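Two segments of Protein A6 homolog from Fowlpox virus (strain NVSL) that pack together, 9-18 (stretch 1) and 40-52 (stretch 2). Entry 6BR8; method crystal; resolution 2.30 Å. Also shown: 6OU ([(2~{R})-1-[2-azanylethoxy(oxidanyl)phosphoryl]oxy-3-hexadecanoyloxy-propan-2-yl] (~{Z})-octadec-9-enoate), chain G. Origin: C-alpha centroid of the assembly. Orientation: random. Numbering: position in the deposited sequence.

Stretch 1 (9-18) NEIVQDLKKI
Stretch 2, residues 40-52: ENNSFIIRTINKV

Two helices form this contact. Residues 9-18 lie within one that extends beyond the stretch at both ends; residues 42-52 open the second, with Asn41 at its N-cap position, though its side chain makes no capping bond. Phi/psi are helical throughout, mostly near -66/-41, with Ile49 (-49/-54) the clearest departure, and i to i-4 backbone hydrogen bonds run along each. The helices run roughly antiparallel, at 140° between their N-to-C directions, and the axes come no closer than 11.8 Å. The CA atoms set the register: Asp14 to Thr48 is 8.0 Å, Ile18 to Ile45 8.5 Å, and Lys17 to Phe44 9.1 Å. At this spacing the contacts run between side chains, and the buried surface is 355 Å², both sides summed.

Phe44 gives the largest share. It points toward stretch 1 with chi1 t (166°) and chi2 78°, offering one ring face to Lys17. That lysine also points toward its partner; its chi1 is t (-170°), and although CD is not modelled, CE sits 3.6 Å from the Phe44 ring centroid, 21° off the normal, a CH-pi contact whose closest atom pair is Lys17 CE to Phe44 CG at 3.4 Å. Here the aliphatic part of the lysine does the packing: Lys17 NZ is 5.1 Å from the centroid of the Phe44 ring, so any cation-pi attraction is weak at most. The ring edge receives Ile18 (m, t), whose CA-to-CB bond runs sideways but whose CG1 reaches Phe44 CE2 at 4.0 Å, and Asp14, whose OD1 lies 3.8 Å from Phe44 CE1.

Asp14 and Lys51 supply the polar lock. Asp14 points toward stretch 2 with chi1 m (-79°) and chi2 -21°. Lys51 answers with t, t, p, t: the bend at chi3 (50°) turns an otherwise extended chain so that Lys51 NZ donates a very short hydrogen bond to Asp14 OD2, 2.4 Å, within a salt bridge. Glu10, one turn before Asp14, starts sideways, but chi1 t, chi2 t and chi3 -80° bring its carboxylate nearer; Glu10 OE2 makes a long salt bridge to Lys51 NZ at 3.7 Å. One ammonium thus serves two acids spaced i, i+4 on the facing helix.

Thr48 sits one turn after Phe44. Its chi1 m (-63°) lets Thr48 OG1 donate to Phe44 O at 2.9 Å, satisfying the hydroxyl within its own helix, while Thr48 CG2 lies 4.5 Å from Asp14 OD2 and 3.7 Å from C01 of the lipid 6OU. Ile45 (m, t) and Ile49 (m, t) also contact that lipid, through Ile45 CG2 to C04, 3.8 Å, and Ile49 CG1 to C01, 3.9 Å.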

# COMPACT_ATOMS: atom_id res chain seq x y z
N ASN A 9 13.19 -7.24 -11.92
CA ASN A 9 12.43 -8.40 -12.38
C ASN A 9 11.82 -9.16 -11.21
O ASN A 9 10.70 -9.66 -11.30
CB ASN A 9 13.31 -9.33 -13.22
CG ASN A 9 13.66 -8.75 -14.57
OD1 ASN A 9 12.96 -7.88 -15.09
ND2 ASN A 9 14.76 -9.23 -15.17
N GLU A 10 12.55 -9.25 -10.09
CA GLU A 10 11.99 -9.90 -8.91
C GLU A 10 10.68 -9.25 -8.49
O GLU A 10 9.72 -9.95 -8.14
CB GLU A 10 13.01 -9.85 -7.76
CG GLU A 10 12.61 -10.64 -6.52
CD GLU A 10 13.24 -10.09 -5.24
OE1 GLU A 10 14.43 -10.39 -4.99
OE2 GLU A 10 12.55 -9.36 -4.50
N ILE A 11 10.61 -7.93 -8.55
CA ILE A 11 9.44 -7.21 -8.06
C ILE A 11 8.25 -7.42 -8.98
O ILE A 11 7.12 -7.63 -8.51
CB ILE A 11 9.78 -5.72 -7.86
CG1 ILE A 11 10.87 -5.58 -6.80
CG2 ILE A 11 8.54 -4.94 -7.45
CD1 ILE A 11 11.27 -4.17 -6.52
N VAL A 12 8.46 -7.36 -10.29
CA VAL A 12 7.33 -7.63 -11.17
C VAL A 12 6.88 -9.08 -11.03
O VAL A 12 5.68 -9.36 -11.06
CB VAL A 12 7.62 -7.30 -12.66
CG1 VAL A 12 8.21 -5.89 -12.80
CG2 VAL A 12 8.51 -8.33 -13.30
N GLN A 13 7.82 -10.02 -10.83
CA GLN A 13 7.42 -11.40 -10.61
C GLN A 13 6.62 -11.55 -9.32
O GLN A 13 5.63 -12.29 -9.30
CB GLN A 13 8.64 -12.32 -10.58
CG GLN A 13 9.50 -12.33 -11.84
CD GLN A 13 8.78 -12.78 -13.11
OE1 GLN A 13 7.55 -12.92 -13.16
NE2 GLN A 13 9.56 -13.02 -14.16
N ASP A 14 7.04 -10.87 -8.24
CA ASP A 14 6.30 -10.93 -6.98
C ASP A 14 4.93 -10.27 -7.10
O ASP A 14 3.95 -10.79 -6.56
CB ASP A 14 7.11 -10.27 -5.86
CG ASP A 14 8.22 -11.17 -5.30
OD1 ASP A 14 8.16 -12.41 -5.47
OD2 ASP A 14 9.16 -10.62 -4.68
N LEU A 15 4.84 -9.14 -7.79
CA LEU A 15 3.55 -8.46 -7.90
C LEU A 15 2.55 -9.30 -8.71
O LEU A 15 1.36 -9.34 -8.38
CB LEU A 15 3.74 -7.06 -8.48
CG LEU A 15 2.55 -6.22 -8.93
CD1 LEU A 15 1.70 -5.85 -7.73
CD2 LEU A 15 3.00 -4.96 -9.62
N LYS A 16 3.01 -10.01 -9.74
CA LYS A 16 2.13 -10.91 -10.49
C LYS A 16 1.55 -12.01 -9.60
O LYS A 16 0.36 -12.35 -9.68
CB LYS A 16 2.89 -11.55 -11.66
CG LYS A 16 3.32 -10.60 -12.76
CD LYS A 16 4.09 -11.38 -13.84
N LYS A 17 2.40 -12.63 -8.78
CA LYS A 17 1.92 -13.68 -7.90
C LYS A 17 1.04 -13.11 -6.81
O LYS A 17 0.09 -13.77 -6.37
CB LYS A 17 3.12 -14.43 -7.31
CG LYS A 17 2.77 -15.71 -6.55
CE LYS A 17 3.65 -17.72 -5.36
NZ LYS A 17 2.97 -18.83 -6.09
N ILE A 18 1.31 -11.88 -6.38
CA ILE A 18 0.45 -11.24 -5.38
C ILE A 18 -0.93 -10.97 -5.98
O ILE A 18 -1.95 -11.45 -5.48
CB ILE A 18 1.12 -9.97 -4.82
CG1 ILE A 18 2.18 -10.39 -3.78
CG2 ILE A 18 0.07 -9.04 -4.25
CD1 ILE A 18 3.14 -9.29 -3.36
N GLU A 40 -2.55 -22.06 1.11
CA GLU A 40 -1.79 -22.76 0.08
C GLU A 40 -0.63 -21.92 -0.42
O GLU A 40 0.35 -22.46 -0.94
N ASN A 41 -0.69 -20.60 -0.19
CA ASN A 41 0.41 -19.69 -0.47
C ASN A 41 1.15 -19.28 0.80
O ASN A 41 1.83 -18.26 0.82
CB ASN A 41 -0.10 -18.45 -1.21
CG ASN A 41 -0.74 -18.81 -2.52
OD1 ASN A 41 -0.09 -18.80 -3.56
ND2 ASN A 41 -2.03 -19.13 -2.49
N ASN A 42 1.06 -20.11 1.85
CA ASN A 42 1.52 -19.73 3.18
C ASN A 42 3.00 -19.36 3.19
O ASN A 42 3.38 -18.30 3.72
CB ASN A 42 1.22 -20.88 4.15
CG ASN A 42 1.91 -20.75 5.48
OD1 ASN A 42 1.66 -19.81 6.22
ND2 ASN A 42 2.74 -21.74 5.83
N SER A 43 3.86 -20.20 2.61
CA SER A 43 5.30 -19.92 2.57
C SER A 43 5.66 -18.77 1.63
O SER A 43 6.64 -18.06 1.89
CB SER A 43 6.12 -21.16 2.20
OG SER A 43 5.86 -22.29 3.03
N PHE A 44 4.91 -18.56 0.56
CA PHE A 44 5.23 -17.41 -0.29
C PHE A 44 4.99 -16.09 0.45
O PHE A 44 5.85 -15.20 0.44
CB PHE A 44 4.44 -17.49 -1.60
CG PHE A 44 4.44 -16.20 -2.38
CD1 PHE A 44 5.55 -15.83 -3.12
CD2 PHE A 44 3.34 -15.36 -2.33
CE1 PHE A 44 5.53 -14.63 -3.83
CE2 PHE A 44 3.33 -14.18 -3.02
CZ PHE A 44 4.43 -13.82 -3.77
N ILE A 45 3.83 -15.94 1.11
CA ILE A 45 3.52 -14.69 1.81
C ILE A 45 4.52 -14.42 2.92
O ILE A 45 4.95 -13.27 3.11
CB ILE A 45 2.08 -14.73 2.33
CG1 ILE A 45 1.09 -14.94 1.18
CG2 ILE A 45 1.73 -13.47 3.15
CD1 ILE A 45 -0.21 -15.60 1.63
N ILE A 46 4.93 -15.45 3.67
CA ILE A 46 5.86 -15.25 4.77
C ILE A 46 7.27 -14.99 4.25
O ILE A 46 8.04 -14.22 4.84
CB ILE A 46 5.83 -16.46 5.72
CG2 ILE A 46 6.39 -17.63 5.05
N ARG A 47 7.66 -15.65 3.14
CA ARG A 47 8.98 -15.39 2.58
C ARG A 47 9.07 -13.97 2.02
O ARG A 47 10.10 -13.30 2.18
CB ARG A 47 9.30 -16.39 1.47
CG ARG A 47 10.49 -15.95 0.62
CD ARG A 47 11.00 -17.07 -0.29
NE ARG A 47 10.03 -17.39 -1.31
CZ ARG A 47 10.20 -17.15 -2.61
NH1 ARG A 47 11.33 -16.59 -3.04
NH2 ARG A 47 9.24 -17.47 -3.47
N THR A 48 8.01 -13.50 1.38
CA THR A 48 8.05 -12.21 0.71
C THR A 48 8.11 -11.06 1.71
O THR A 48 8.98 -10.18 1.60
CB THR A 48 6.83 -12.09 -0.20
OG1 THR A 48 6.92 -13.11 -1.20
CG2 THR A 48 6.80 -10.76 -0.85
N ILE A 49 7.21 -11.05 2.69
CA ILE A 49 7.30 -10.08 3.79
C ILE A 49 8.71 -10.07 4.38
O ILE A 49 9.34 -9.01 4.46
CB ILE A 49 6.26 -10.39 4.87
CG1 ILE A 49 4.86 -10.21 4.29
CG2 ILE A 49 6.51 -9.51 6.09
CD1 ILE A 49 3.80 -11.08 4.94
N ASN A 50 9.21 -11.24 4.79
CA ASN A 50 10.57 -11.31 5.35
C ASN A 50 11.61 -10.79 4.37
O ASN A 50 12.61 -10.18 4.77
CB ASN A 50 10.95 -12.74 5.74
CG ASN A 50 10.39 -13.17 7.08
OD1 ASN A 50 10.23 -12.35 8.01
ND2 ASN A 50 10.10 -14.47 7.21
N LYS A 51 11.42 -11.08 3.08
CA LYS A 51 12.40 -10.68 2.07
C LYS A 51 12.30 -9.18 1.81
O LYS A 51 13.32 -8.50 1.63
CB LYS A 51 12.16 -11.46 0.77
CG LYS A 51 13.08 -11.15 -0.40
CD LYS A 51 12.49 -11.73 -1.70
CE LYS A 51 11.01 -11.31 -1.85
NZ LYS A 51 10.35 -11.91 -3.05
N VAL A 52 11.09 -8.64 1.78
CA VAL A 52 10.94 -7.19 1.64
C VAL A 52 11.56 -6.46 2.83
O VAL A 52 12.34 -5.51 2.66
CB VAL A 52 9.47 -6.83 1.46
CG1 VAL A 52 9.28 -5.36 1.60
CG2 VAL A 52 8.99 -7.27 0.08
C01 6OU G . 3.58 -9.68 0.60
C02 6OU G . 2.08 -9.83 0.81
C03 6OU G . 1.50 -11.06 0.12
C04 6OU G . 0.04 -11.30 0.48
C05 6OU G . -0.89 -11.08 -0.70
C06 6OU G . -2.27 -11.69 -0.48
C07 6OU G . -3.31 -10.65 -0.06
C08 6OU G . -4.65 -11.28 0.30
C09 6OU G . -5.75 -10.26 0.56
C10 6OU G . -6.58 -10.67 1.77
C11 6OU G . -8.06 -10.31 1.67
C12 6OU G . -8.58 -10.00 0.27
C13 6OU G . -10.08 -9.74 0.26
C14 6OU G . -10.77 -10.32 1.50
C15 6OU G . -11.73 -9.35 2.18
C16 6OU G . -11.05 -8.36 3.13
O17 6OU G . -9.88 -8.35 3.28
O18 6OU G . -11.83 -7.43 3.83
C19 6OU G . -11.37 -7.18 5.12
C20 6OU G . -12.03 -8.23 6.02
C21 6OU G . -13.10 -7.55 6.88
O22 6OU G . -14.01 -7.03 5.97
P23 6OU G . -15.57 -7.57 6.00
O24 6OU G . -16.49 -6.45 5.57
O25 6OU G . -15.90 -8.00 7.41
O26 6OU G . -15.79 -8.86 4.99
C27 6OU G . -14.87 -9.18 3.98
C28 6OU G . -15.56 -10.10 2.98
N29 6OU G . -14.67 -10.47 1.90
O30 6OU G . -11.09 -8.94 6.80
C31 6OU G . -10.11 -8.25 7.53
O32 6OU G . -10.37 -7.80 8.59
C33 6OU G . -8.68 -8.11 7.00
C34 6OU G . -7.70 -9.01 7.76
C35 6OU G . -6.34 -9.12 7.08
C36 6OU G . -5.78 -10.53 7.18
C37 6OU G . -4.30 -10.60 6.81
C38 6OU G . -4.06 -11.29 5.47
C39 6OU G . -2.61 -11.78 5.37
C40 6OU G . -1.67 -10.75 4.76
C41 6OU G . -0.63 -10.49 5.53